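Local coordinates for protein yxeP (Bacillus subtilis, PDB 1YSJ) that probably removes the acetyl group from N-acetylcysteine at a dinuclear metal centre, a step in the use of S-(2-succino)cysteine as a sulfur source, at residues R39-P45 against L109-V115; L47-E51 against P155-A161; D99-E105 against D116-C122; C122-H127 against G180-K184. The protein carries 1 engineered substitution. All blocks are in the same frame, centred on the assembly; numbering follows the deposited sequence.

Overall arrangement
The four contacts lie in the metal-binding domain of this M20 peptidase and run from its surface to the two nickel ions. Contact 1 is the outermost, with the side chain of H42 about 12 Å from a nickel. It joins contact 3 through H42 NE2 and E105 OE2, 2.7 Å apart, and its centre lies about 10 Å from that of contact 3. D99 of contact 3 reaches both S48 and the N of E158 in contact 2 with OD2, and H124 of contact 4 with OD1. Contacts 3 and 4 share C122, whose sulfur bridges the nickels. Contact 2 supplies E158, and contact 4 supplies H124 and H182. H374 completes the protein ligands.

Contact 1: R39-P45 against L109-V115; sequences RDLHEHP and LPFASKV
F111 turns its CG between its own backbone N and carbonyl carbon (chi1 54°), and R39 runs extended from CG to NE, which lays the arginine over one face of the phenyl ring. R39 CG sits 3.8 Å from the ring centroid as a CH-pi contact. Farther along, the guanidinium lies nearly flat on the ring, 16° from parallel, with NE 3.6 Å from F111 CE2. L109 CB covers the opposite face. F111 also turns an edge to the face of H42 in an offset edge-to-face pair, with planes at 67°.

E43 and K114 lie side by side. K114 NZ meets E43 OE1 at 2.7 Å in a salt bridge, on the anti side of the carboxylate and out of its plane. The backbones add a nearly straight bond of 2.8 Å from K114 N to E43 O, at the end of helix 28-43. Beyond it, P45 CG packs on S113 OG at 3.3 Å.

R39 also pairs with E382, while H42 binds E105 through NE2 and D125 through ND1. A carboxylate at each ring nitrogen would probably favour the charged imidazolium, and it fixes the ring whose face F111 packs on.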
# COMPACT_ATOMS: atom_id res chain seq x y z
N ARG A 39 -23.26 -0.02 36.56
CA ARG A 39 -22.34 -1.13 36.72
C ARG A 39 -22.82 -2.42 36.07
O ARG A 39 -22.02 -3.20 35.57
CB ARG A 39 -22.03 -1.36 38.19
CG ARG A 39 -21.25 -0.23 38.81
CD ARG A 39 -20.93 -0.56 40.23
NE ARG A 39 -20.24 0.55 40.88
CZ ARG A 39 -19.62 0.46 42.05
NH1 ARG A 39 -19.61 -0.69 42.71
NH2 ARG A 39 -19.02 1.53 42.57
N ASP A 40 -24.14 -2.63 36.09
CA ASP A 40 -24.73 -3.77 35.39
C ASP A 40 -24.46 -3.71 33.89
O ASP A 40 -24.15 -4.73 33.27
CB ASP A 40 -26.24 -3.84 35.65
CG ASP A 40 -26.91 -5.01 34.93
OD1 ASP A 40 -26.26 -6.05 34.72
OD2 ASP A 40 -28.09 -4.87 34.57
N LEU A 41 -24.57 -2.51 33.31
CA LEU A 41 -24.27 -2.30 31.90
C LEU A 41 -22.78 -2.42 31.59
O LEU A 41 -22.39 -3.06 30.61
CB LEU A 41 -24.81 -0.94 31.44
CG LEU A 41 -26.31 -0.67 31.62
CD1 LEU A 41 -26.63 0.69 31.07
CD2 LEU A 41 -27.20 -1.75 30.99
N HIS A 42 -21.95 -1.80 32.43
CA HIS A 42 -20.49 -1.83 32.30
C HIS A 42 -19.95 -3.26 32.37
O HIS A 42 -19.01 -3.63 31.67
CB HIS A 42 -19.85 -0.97 33.39
CG HIS A 42 -18.37 -0.80 33.26
ND1 HIS A 42 -17.80 0.24 32.54
CD2 HIS A 42 -17.34 -1.52 33.75
CE1 HIS A 42 -16.48 0.13 32.59
NE2 HIS A 42 -16.18 -0.93 33.32
N GLU A 43 -20.56 -4.05 33.24
CA GLU A 43 -20.21 -5.45 33.45
C GLU A 43 -20.64 -6.34 32.28
O GLU A 43 -19.98 -7.34 32.00
CB GLU A 43 -20.89 -5.94 34.72
CG GLU A 43 -20.28 -7.15 35.36
CD GLU A 43 -20.82 -7.39 36.75
OE1 GLU A 43 -20.68 -8.53 37.25
OE2 GLU A 43 -21.40 -6.44 37.34
N HIS A 44 -21.73 -5.97 31.63
CA HIS A 44 -22.26 -6.73 30.50
C HIS A 44 -22.36 -5.85 29.24
O HIS A 44 -23.47 -5.55 28.77
CB HIS A 44 -23.62 -7.35 30.85
CG HIS A 44 -23.60 -8.16 32.11
ND1 HIS A 44 -22.94 -9.37 32.21
CD2 HIS A 44 -24.16 -7.93 33.33
CE1 HIS A 44 -23.10 -9.85 33.43
NE2 HIS A 44 -23.83 -9.00 34.13
N PRO A 45 -21.21 -5.45 28.68
CA PRO A 45 -21.25 -4.54 27.54
C PRO A 45 -21.59 -5.25 26.23
O PRO A 45 -21.26 -6.43 26.07
CB PRO A 45 -19.82 -3.99 27.50
CG PRO A 45 -18.99 -5.06 28.04
CD PRO A 45 -19.82 -5.79 29.05
N LEU A 109 -11.44 -3.39 37.82
CA LEU A 109 -12.55 -2.99 38.68
C LEU A 109 -13.40 -4.21 39.02
O LEU A 109 -13.43 -5.17 38.24
CB LEU A 109 -13.41 -1.93 37.99
CG LEU A 109 -12.86 -0.51 37.85
CD1 LEU A 109 -13.65 0.27 36.80
CD2 LEU A 109 -12.86 0.23 39.19
N PRO A 110 -14.10 -4.19 40.17
CA PRO A 110 -14.90 -5.36 40.57
C PRO A 110 -16.05 -5.62 39.60
O PRO A 110 -16.53 -6.75 39.51
CB PRO A 110 -15.44 -4.96 41.95
CG PRO A 110 -14.58 -3.83 42.41
CD PRO A 110 -14.22 -3.10 41.16
N PHE A 111 -16.48 -4.57 38.90
CA PHE A 111 -17.60 -4.64 37.97
C PHE A 111 -17.15 -4.51 36.52
O PHE A 111 -17.92 -4.11 35.64
CB PHE A 111 -18.63 -3.55 38.31
CG PHE A 111 -18.04 -2.16 38.37
CD1 PHE A 111 -18.00 -1.36 37.23
CD2 PHE A 111 -17.54 -1.65 39.56
CE1 PHE A 111 -17.46 -0.08 37.28
CE2 PHE A 111 -17.00 -0.37 39.62
CZ PHE A 111 -16.96 0.42 38.47
N ALA A 112 -15.89 -4.86 36.26
CA ALA A 112 -15.32 -4.82 34.92
C ALA A 112 -16.05 -5.80 33.99
O ALA A 112 -16.60 -6.80 34.45
CB ALA A 112 -13.84 -5.13 34.95
N SER A 113 -16.04 -5.49 32.70
CA SER A 113 -16.67 -6.35 31.70
C SER A 113 -16.39 -7.82 31.96
O SER A 113 -15.23 -8.22 32.13
CB SER A 113 -16.20 -5.97 30.29
OG SER A 113 -16.61 -6.94 29.34
N LYS A 114 -17.46 -8.60 31.99
CA LYS A 114 -17.36 -10.06 32.09
C LYS A 114 -17.30 -10.67 30.69
O LYS A 114 -17.19 -11.89 30.54
CB LYS A 114 -18.53 -10.62 32.90
CG LYS A 114 -18.45 -10.27 34.38
CD LYS A 114 -19.53 -10.95 35.21
CE LYS A 114 -19.01 -11.36 36.59
NZ LYS A 114 -18.61 -10.21 37.45
N VAL A 115 -17.35 -9.81 29.67
CA VAL A 115 -17.18 -10.20 28.28
C VAL A 115 -15.80 -9.76 27.78
O VAL A 115 -15.58 -8.58 27.48
CB VAL A 115 -18.28 -9.57 27.38
CG1 VAL A 115 -18.19 -10.12 25.95
CG2 VAL A 115 -19.68 -9.80 27.98

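Contact 2: L47-E51 against P155-A161; sequences LSFQE and PAEEIAA. With NI (nickel (II) ion), chain D.
F49 lays its ring over the methyl group of A156. A156 CB stands 3.5 Å from the ring centroid and only 9° off its normal, a CH-pi contact over the centre of the face. A161 CB reaches CE1 of the same ring at 3.6 Å, and I159 CD1 reaches CD1. S48 packs beside them, its CB and OG both 3.6 Å from I159 CG1.

E51 is the polar link. Its chain bends at chi2 (90°), which carries the carboxylate back over P155 CB. OE2 accepts two backbone N-H groups from opposite faces of its plane: A156 N at 3.1 Å, on the syn side, and F49 N at 2.9 Å, from above the plane. One oxygen thus ties the two loops together, while OE1 is held by T77. With an alanine in place of E51, these N-H groups would probably lose their shared acceptor and T77 its bond, leaving a gap over P155 CB.

Farther out, D99 binds S48 OG and the N of E158 through OD2, so it braces both loops. E158 leads away from the contact and grips one nickel with both oxygens, OE1 and OE2 each at 2.4 Å. E157 OE1 accepts a hydrogen bond from the water that bridges the two nickels. The loop after strand 148-154 carries a bidentate glutamate ligand of the dinuclear metal site of an M20 peptidase.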
# COMPACT_ATOMS: atom_id res chain seq x y z
N LEU A 47 -21.81 -4.73 21.75
CA LEU A 47 -21.33 -3.97 20.59
C LEU A 47 -22.47 -3.32 19.80
O LEU A 47 -23.63 -3.68 19.99
CB LEU A 47 -20.47 -4.87 19.69
CG LEU A 47 -19.22 -5.47 20.36
CD1 LEU A 47 -18.54 -6.52 19.50
CD2 LEU A 47 -18.23 -4.38 20.72
N SER A 48 -22.13 -2.35 18.95
CA SER A 48 -23.08 -1.66 18.06
C SER A 48 -24.06 -2.60 17.37
O SER A 48 -23.64 -3.57 16.74
CB SER A 48 -22.32 -0.85 17.00
OG SER A 48 -21.58 0.22 17.57
N PHE A 49 -25.35 -2.29 17.49
CA PHE A 49 -26.46 -3.09 16.93
C PHE A 49 -26.64 -4.49 17.55
O PHE A 49 -27.45 -5.29 17.06
CB PHE A 49 -26.40 -3.17 15.40
CG PHE A 49 -26.75 -1.88 14.70
CD1 PHE A 49 -25.97 -1.42 13.65
CD2 PHE A 49 -27.86 -1.13 15.10
CE1 PHE A 49 -26.28 -0.22 13.00
CE2 PHE A 49 -28.18 0.07 14.46
CZ PHE A 49 -27.38 0.52 13.40
N GLN A 50 -25.90 -4.77 18.62
CA GLN A 50 -25.94 -6.07 19.30
C GLN A 50 -26.36 -5.90 20.75
O GLN A 50 -26.16 -6.80 21.58
CB GLN A 50 -24.58 -6.78 19.21
CG GLN A 50 -24.13 -7.11 17.79
CD GLN A 50 -22.92 -8.03 17.77
OE1 GLN A 50 -23.00 -9.20 18.18
NE2 GLN A 50 -21.80 -7.51 17.26
N GLU A 51 -26.95 -4.75 21.06
CA GLU A 51 -27.34 -4.38 22.42
C GLU A 51 -28.70 -4.97 22.79
O GLU A 51 -29.63 -4.24 23.15
CB GLU A 51 -27.33 -2.86 22.60
CG GLU A 51 -26.18 -2.11 21.93
CD GLU A 51 -26.50 -1.68 20.49
OE1 GLU A 51 -27.46 -2.20 19.88
OE2 GLU A 51 -25.77 -0.81 19.95
N PRO A 155 -28.79 2.99 19.75
CA PRO A 155 -27.75 2.00 19.49
C PRO A 155 -26.69 2.56 18.54
O PRO A 155 -26.93 3.59 17.91
CB PRO A 155 -28.51 0.88 18.78
CG PRO A 155 -29.61 1.58 18.05
CD PRO A 155 -29.99 2.77 18.91
N ALA A 156 -25.54 1.91 18.47
CA ALA A 156 -24.59 2.10 17.36
C ALA A 156 -24.05 3.53 17.15
O ALA A 156 -23.93 3.99 16.01
CB ALA A 156 -25.20 1.55 16.06
N GLU A 157 -23.72 4.22 18.24
CA GLU A 157 -23.05 5.52 18.13
C GLU A 157 -21.63 5.33 17.61
O GLU A 157 -21.14 6.11 16.79
CB GLU A 157 -23.04 6.25 19.47
CG GLU A 157 -22.53 7.70 19.43
CD GLU A 157 -21.01 7.82 19.38
OE1 GLU A 157 -20.30 6.99 20.01
OE2 GLU A 157 -20.51 8.75 18.72
N GLU A 158 -20.97 4.28 18.10
CA GLU A 158 -19.56 4.06 17.79
C GLU A 158 -19.27 3.81 16.31
O GLU A 158 -18.16 4.03 15.85
CB GLU A 158 -18.98 2.94 18.66
CG GLU A 158 -19.03 3.22 20.17
CD GLU A 158 -18.08 4.34 20.62
OE1 GLU A 158 -17.30 4.87 19.80
OE2 GLU A 158 -18.12 4.69 21.81
N ILE A 159 -20.28 3.37 15.57
CA ILE A 159 -20.12 3.16 14.13
C ILE A 159 -20.91 4.19 13.32
O ILE A 159 -21.06 4.06 12.10
CB ILE A 159 -20.47 1.71 13.70
CG1 ILE A 159 -21.89 1.34 14.13
CG2 ILE A 159 -19.42 0.74 14.26
CD1 ILE A 159 -22.47 0.14 13.40
N ALA A 160 -21.41 5.21 14.03
CA ALA A 160 -22.13 6.34 13.43
C ALA A 160 -23.35 5.92 12.60
O ALA A 160 -23.64 6.53 11.56
CB ALA A 160 -21.17 7.22 12.61
N ALA A 161 -24.07 4.91 13.08
CA ALA A 161 -25.17 4.34 12.32
C ALA A 161 -26.52 4.41 13.04
O ALA A 161 -27.57 4.37 12.40
CB ALA A 161 -24.84 2.91 11.93
NI NI D . -16.50 6.42 21.47
O HOH W 1 -18.27 8.15 21.42
O HOH W 2 -15.76 8.40 20.47

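Contact 3: D99-E105 against D116-C122; sequences DALPIQE and DGTMHAC. With NI (nickel (II) ion), chain C; NI (nickel (II) ion), chain D.
L101 and M119 form an isolated antiparallel bridge, a hydrogen-bonded pair closed by L101 N to M119 O and M119 N to L101 O, both 2.9 Å.

The tight part is built round M119, a selenomethionine. Its CG is anti to the backbone N (chi1 166°), and the bend at chi3 brings CE to I103 CG2 at 3.3 Å. The M119 side chain crosses that of E105 at about a right angle, with SE 3.7 Å from E105 CB. A buried water links E105 OE1 to H120 N, and E105 OE2 is held by T107. Nearby, A100 CB sits over the centre of the H120 ring, 3.7 Å from its centroid. A glycine in place of H120 would probably leave the A100 methyl without the ring face that covers it and open a gap there.

The other end is looser and wetter. Q104 lies beside D116 with their flat groups turned 66° apart. One water takes a bond from Q104 NE2 and lies 2.7 Å from D116 OD2, to which it can donate.

Inverse gamma turns centre on P102 and H120. Soon after the second comes C122, whose SG bridges the nickels at 2.5 and 2.6 Å, the bridging position of a dinuclear M20 site.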
# COMPACT_ATOMS: atom_id res chain seq x y z
N ASP A 99 -24.16 1.66 23.21
CA ASP A 99 -23.21 0.65 22.70
C ASP A 99 -21.79 0.75 23.28
O ASP A 99 -21.32 1.83 23.63
CB ASP A 99 -23.16 0.67 21.16
CG ASP A 99 -22.68 2.00 20.59
OD1 ASP A 99 -22.87 3.07 21.23
OD2 ASP A 99 -22.11 1.98 19.48
N ALA A 100 -21.12 -0.40 23.38
CA ALA A 100 -19.74 -0.49 23.87
C ALA A 100 -18.74 -0.71 22.72
O ALA A 100 -19.08 -0.52 21.55
CB ALA A 100 -19.63 -1.60 24.89
N LEU A 101 -17.52 -1.11 23.07
CA LEU A 101 -16.42 -1.19 22.10
C LEU A 101 -15.66 -2.52 22.11
O LEU A 101 -15.56 -3.16 23.15
CB LEU A 101 -15.44 -0.04 22.33
CG LEU A 101 -15.89 1.33 21.82
CD1 LEU A 101 -15.17 2.43 22.58
CD2 LEU A 101 -15.69 1.48 20.30
N PRO A 102 -15.11 -2.93 20.94
CA PRO A 102 -14.32 -4.16 20.84
C PRO A 102 -12.91 -4.00 21.42
O PRO A 102 -11.91 -4.16 20.72
CB PRO A 102 -14.25 -4.40 19.33
CG PRO A 102 -14.30 -3.03 18.74
CD PRO A 102 -15.23 -2.25 19.63
N ILE A 103 -12.85 -3.67 22.71
CA ILE A 103 -11.57 -3.50 23.40
C ILE A 103 -11.59 -4.31 24.69
O ILE A 103 -12.61 -4.37 25.38
CB ILE A 103 -11.30 -2.00 23.72
CG1 ILE A 103 -11.53 -1.12 22.49
CG2 ILE A 103 -9.88 -1.82 24.26
CD1 ILE A 103 -11.74 0.35 22.80
N GLN A 104 -10.47 -4.94 25.01
CA GLN A 104 -10.31 -5.68 26.27
C GLN A 104 -10.11 -4.70 27.43
O GLN A 104 -9.20 -3.87 27.41
CB GLN A 104 -9.13 -6.66 26.18
CG GLN A 104 -8.77 -7.36 27.49
CD GLN A 104 -9.82 -8.37 27.94
OE1 GLN A 104 -10.26 -9.22 27.16
NE2 GLN A 104 -10.21 -8.29 29.21
N GLU A 105 -10.97 -4.81 28.44
CA GLU A 105 -10.89 -3.95 29.62
C GLU A 105 -9.65 -4.24 30.47
O GLU A 105 -9.34 -5.40 30.74
CB GLU A 105 -12.16 -4.07 30.46
CG GLU A 105 -12.18 -3.18 31.69
CD GLU A 105 -13.58 -2.81 32.13
OE1 GLU A 105 -14.55 -3.39 31.59
OE2 GLU A 105 -13.71 -1.93 33.00
N ASP A 116 -14.87 -10.71 27.69
CA ASP A 116 -13.50 -10.45 27.24
C ASP A 116 -13.46 -9.89 25.82
O ASP A 116 -14.05 -10.45 24.90
CB ASP A 116 -12.65 -11.72 27.34
CG ASP A 116 -12.39 -12.17 28.78
OD1 ASP A 116 -11.90 -13.30 28.95
OD2 ASP A 116 -12.66 -11.40 29.73
N GLY A 117 -12.75 -8.78 25.65
CA GLY A 117 -12.62 -8.14 24.34
C GLY A 117 -13.68 -7.10 24.07
O GLY A 117 -13.64 -6.44 23.04
N THR A 118 -14.64 -6.97 24.99
CA THR A 118 -15.67 -5.93 24.91
C THR A 118 -15.64 -5.07 26.17
O THR A 118 -15.46 -5.59 27.28
CB THR A 118 -17.08 -6.52 24.66
OG1 THR A 118 -17.04 -7.37 23.50
CG2 THR A 118 -18.11 -5.42 24.41
N MSE A 119 -15.80 -3.76 26.00
CA MSE A 119 -15.75 -2.82 27.12
C MSE A 119 -16.46 -1.51 26.81
O MSE A 119 -16.37 -0.99 25.71
CB MSE A 119 -14.30 -2.52 27.52
CG MSE A 119 -14.15 -1.32 28.44
SE MSE A 119 -12.32 -0.75 28.78
CE MSE A 119 -11.54 -1.29 27.12
N HIS A 120 -17.16 -0.99 27.82
CA HIS A 120 -17.69 0.36 27.79
C HIS A 120 -16.57 1.37 28.06
O HIS A 120 -16.52 1.99 29.12
CB HIS A 120 -18.83 0.51 28.81
CG HIS A 120 -20.18 0.20 28.25
ND1 HIS A 120 -20.77 0.96 27.26
CD2 HIS A 120 -21.07 -0.78 28.54
CE1 HIS A 120 -21.95 0.45 26.96
NE2 HIS A 120 -22.16 -0.61 27.72
N ALA A 121 -15.69 1.54 27.08
CA ALA A 121 -14.51 2.39 27.21
C ALA A 121 -14.77 3.85 26.81
O ALA A 121 -13.84 4.65 26.72
CB ALA A 121 -13.35 1.82 26.39
N CYS A 122 -16.03 4.18 26.59
CA CYS A 122 -16.41 5.54 26.22
C CYS A 122 -17.48 6.12 27.16
O CYS A 122 -17.99 7.21 26.93
CB CYS A 122 -16.88 5.57 24.76
SG CYS A 122 -16.64 7.17 23.93
NI NI C . -18.92 7.97 23.18
NI NI D . -16.50 6.42 21.47
O HOH W 3 -13.22 -8.80 30.30
O HOH W 4 -17.11 -2.55 30.29
O HOH W 5 -13.11 -6.70 28.19
O HOH W 1 -18.27 8.15 21.42
O HOH W 6 -20.77 8.84 22.18
O HOH W 2 -15.76 8.40 20.47

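Contact 4: C122-H127 against G180-K184; sequences CGHDFH and GMHNK. With NI (nickel (II) ion), chain C; NI (nickel (II) ion), chain D.
H182 and H124 both bind the same nickel through NE2, at 2.2 and 2.0 Å, and so join helix 124-139 to strand 175-184 through the metal. The sulfur of C122 lies at the edge of the H182 ring. H182 ND1 gives a straight bond of 3.0 Å to N183 O, in the ring plane and on a lone pair of the carbonyl. Together with the metal on NE2, this bond holds the ring's rotation.

N183 ties the strand to the turn before helix 124-139. Its CG sits between backbone N and carbonyl carbon (chi1 71°), which directs ND2 to C122 O at 2.7 Å, a donor above the carbonyl plane. N183 N gives a bond of 2.9 Å to H127 NE2. D97 holds H127 ND1, so both ring nitrogens have partners.

H127 also turns an edge to the face of H182, with centroids 4.6 Å apart. It thus backs the nickel ligand from the second shell. M181, a selenomethionine, sets its SE obliquely beside the F126 ring, a Met-aromatic contact with SE 3.9 Å from CE2. Helix 384-402 covers both.

C122, H124 and H182 together supply all the protein ligands of one nickel in the dinuclear M20 site.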
# COMPACT_ATOMS: atom_id res chain seq x y z
N CYS A 122 -16.03 4.18 26.59
CA CYS A 122 -16.41 5.54 26.22
C CYS A 122 -17.48 6.12 27.16
O CYS A 122 -17.99 7.21 26.93
CB CYS A 122 -16.88 5.57 24.76
SG CYS A 122 -16.64 7.17 23.93
N GLY A 123 -17.81 5.37 28.22
CA GLY A 123 -18.75 5.84 29.25
C GLY A 123 -20.22 5.85 28.87
O GLY A 123 -21.02 6.54 29.52
N HIS A 124 -20.60 5.09 27.86
CA HIS A 124 -21.99 5.04 27.39
C HIS A 124 -22.92 4.36 28.40
O HIS A 124 -24.13 4.63 28.43
CB HIS A 124 -22.08 4.35 26.03
CG HIS A 124 -21.40 5.11 24.93
ND1 HIS A 124 -21.57 4.79 23.60
CD2 HIS A 124 -20.57 6.17 24.96
CE1 HIS A 124 -20.85 5.61 22.86
NE2 HIS A 124 -20.24 6.47 23.66
N ASP A 125 -22.34 3.49 29.22
CA ASP A 125 -23.04 2.93 30.37
C ASP A 125 -23.45 4.07 31.32
O ASP A 125 -24.60 4.13 31.75
CB ASP A 125 -22.17 1.87 31.08
CG ASP A 125 -20.78 2.37 31.45
OD1 ASP A 125 -20.24 3.27 30.76
OD2 ASP A 125 -20.20 1.85 32.42
N PHE A 126 -22.50 4.97 31.61
CA PHE A 126 -22.76 6.19 32.37
C PHE A 126 -23.84 7.08 31.75
O PHE A 126 -24.75 7.52 32.45
CB PHE A 126 -21.47 6.98 32.59
CG PHE A 126 -21.69 8.41 33.02
CD1 PHE A 126 -22.07 8.72 34.32
CD2 PHE A 126 -21.50 9.46 32.12
CE1 PHE A 126 -22.27 10.04 34.72
CE2 PHE A 126 -21.70 10.79 32.50
CZ PHE A 126 -22.08 11.07 33.81
N HIS A 127 -23.74 7.36 30.44
CA HIS A 127 -24.75 8.18 29.75
C HIS A 127 -26.14 7.59 29.91
O HIS A 127 -27.09 8.31 30.24
CB HIS A 127 -24.44 8.34 28.26
CG HIS A 127 -23.11 8.97 27.97
ND1 HIS A 127 -22.42 8.74 26.80
CD2 HIS A 127 -22.34 9.80 28.70
CE1 HIS A 127 -21.29 9.41 26.82
NE2 HIS A 127 -21.21 10.06 27.97
N GLY A 180 -28.22 16.28 24.52
CA GLY A 180 -27.36 15.14 24.77
C GLY A 180 -26.12 15.53 25.54
O GLY A 180 -25.83 16.71 25.74
N MSE A 181 -25.38 14.52 25.98
CA MSE A 181 -24.14 14.76 26.69
C MSE A 181 -23.08 13.80 26.20
O MSE A 181 -23.38 12.75 25.62
CB MSE A 181 -24.34 14.58 28.19
CG MSE A 181 -23.87 13.23 28.73
SE MSE A 181 -24.39 12.90 30.56
CE MSE A 181 -26.02 11.99 30.21
N HIS A 182 -21.83 14.17 26.43
CA HIS A 182 -20.77 13.19 26.48
C HIS A 182 -19.91 13.45 27.71
O HIS A 182 -19.57 14.60 28.01
CB HIS A 182 -19.91 13.20 25.22
CG HIS A 182 -19.28 11.88 24.93
ND1 HIS A 182 -18.24 11.37 25.69
CD2 HIS A 182 -19.56 10.94 24.00
CE1 HIS A 182 -17.91 10.18 25.23
NE2 HIS A 182 -18.69 9.89 24.20
N ASN A 183 -19.59 12.37 28.42
CA ASN A 183 -18.68 12.45 29.55
C ASN A 183 -17.35 13.05 29.09
O ASN A 183 -16.90 12.79 27.98
CB ASN A 183 -18.48 11.07 30.19
CG ASN A 183 -17.66 10.14 29.32
OD1 ASN A 183 -16.43 10.15 29.35
ND2 ASN A 183 -18.34 9.32 28.53
N LYS A 184 -16.75 13.86 29.95
CA LYS A 184 -15.48 14.50 29.65
C LYS A 184 -14.53 14.25 30.82
O LYS A 184 -14.62 14.93 31.84
CB LYS A 184 -15.69 15.99 29.39
CG LYS A 184 -14.61 16.65 28.52
CD LYS A 184 -14.75 16.25 27.06
CE LYS A 184 -13.92 17.13 26.13
NZ LYS A 184 -12.48 16.82 26.21
NI NI C . -18.92 7.97 23.18
NI NI D . -16.50 6.42 21.47
O HOH W 1 -18.27 8.15 21.42
O HOH W 6 -20.77 8.84 22.18
O HOH W 2 -15.76 8.40 20.47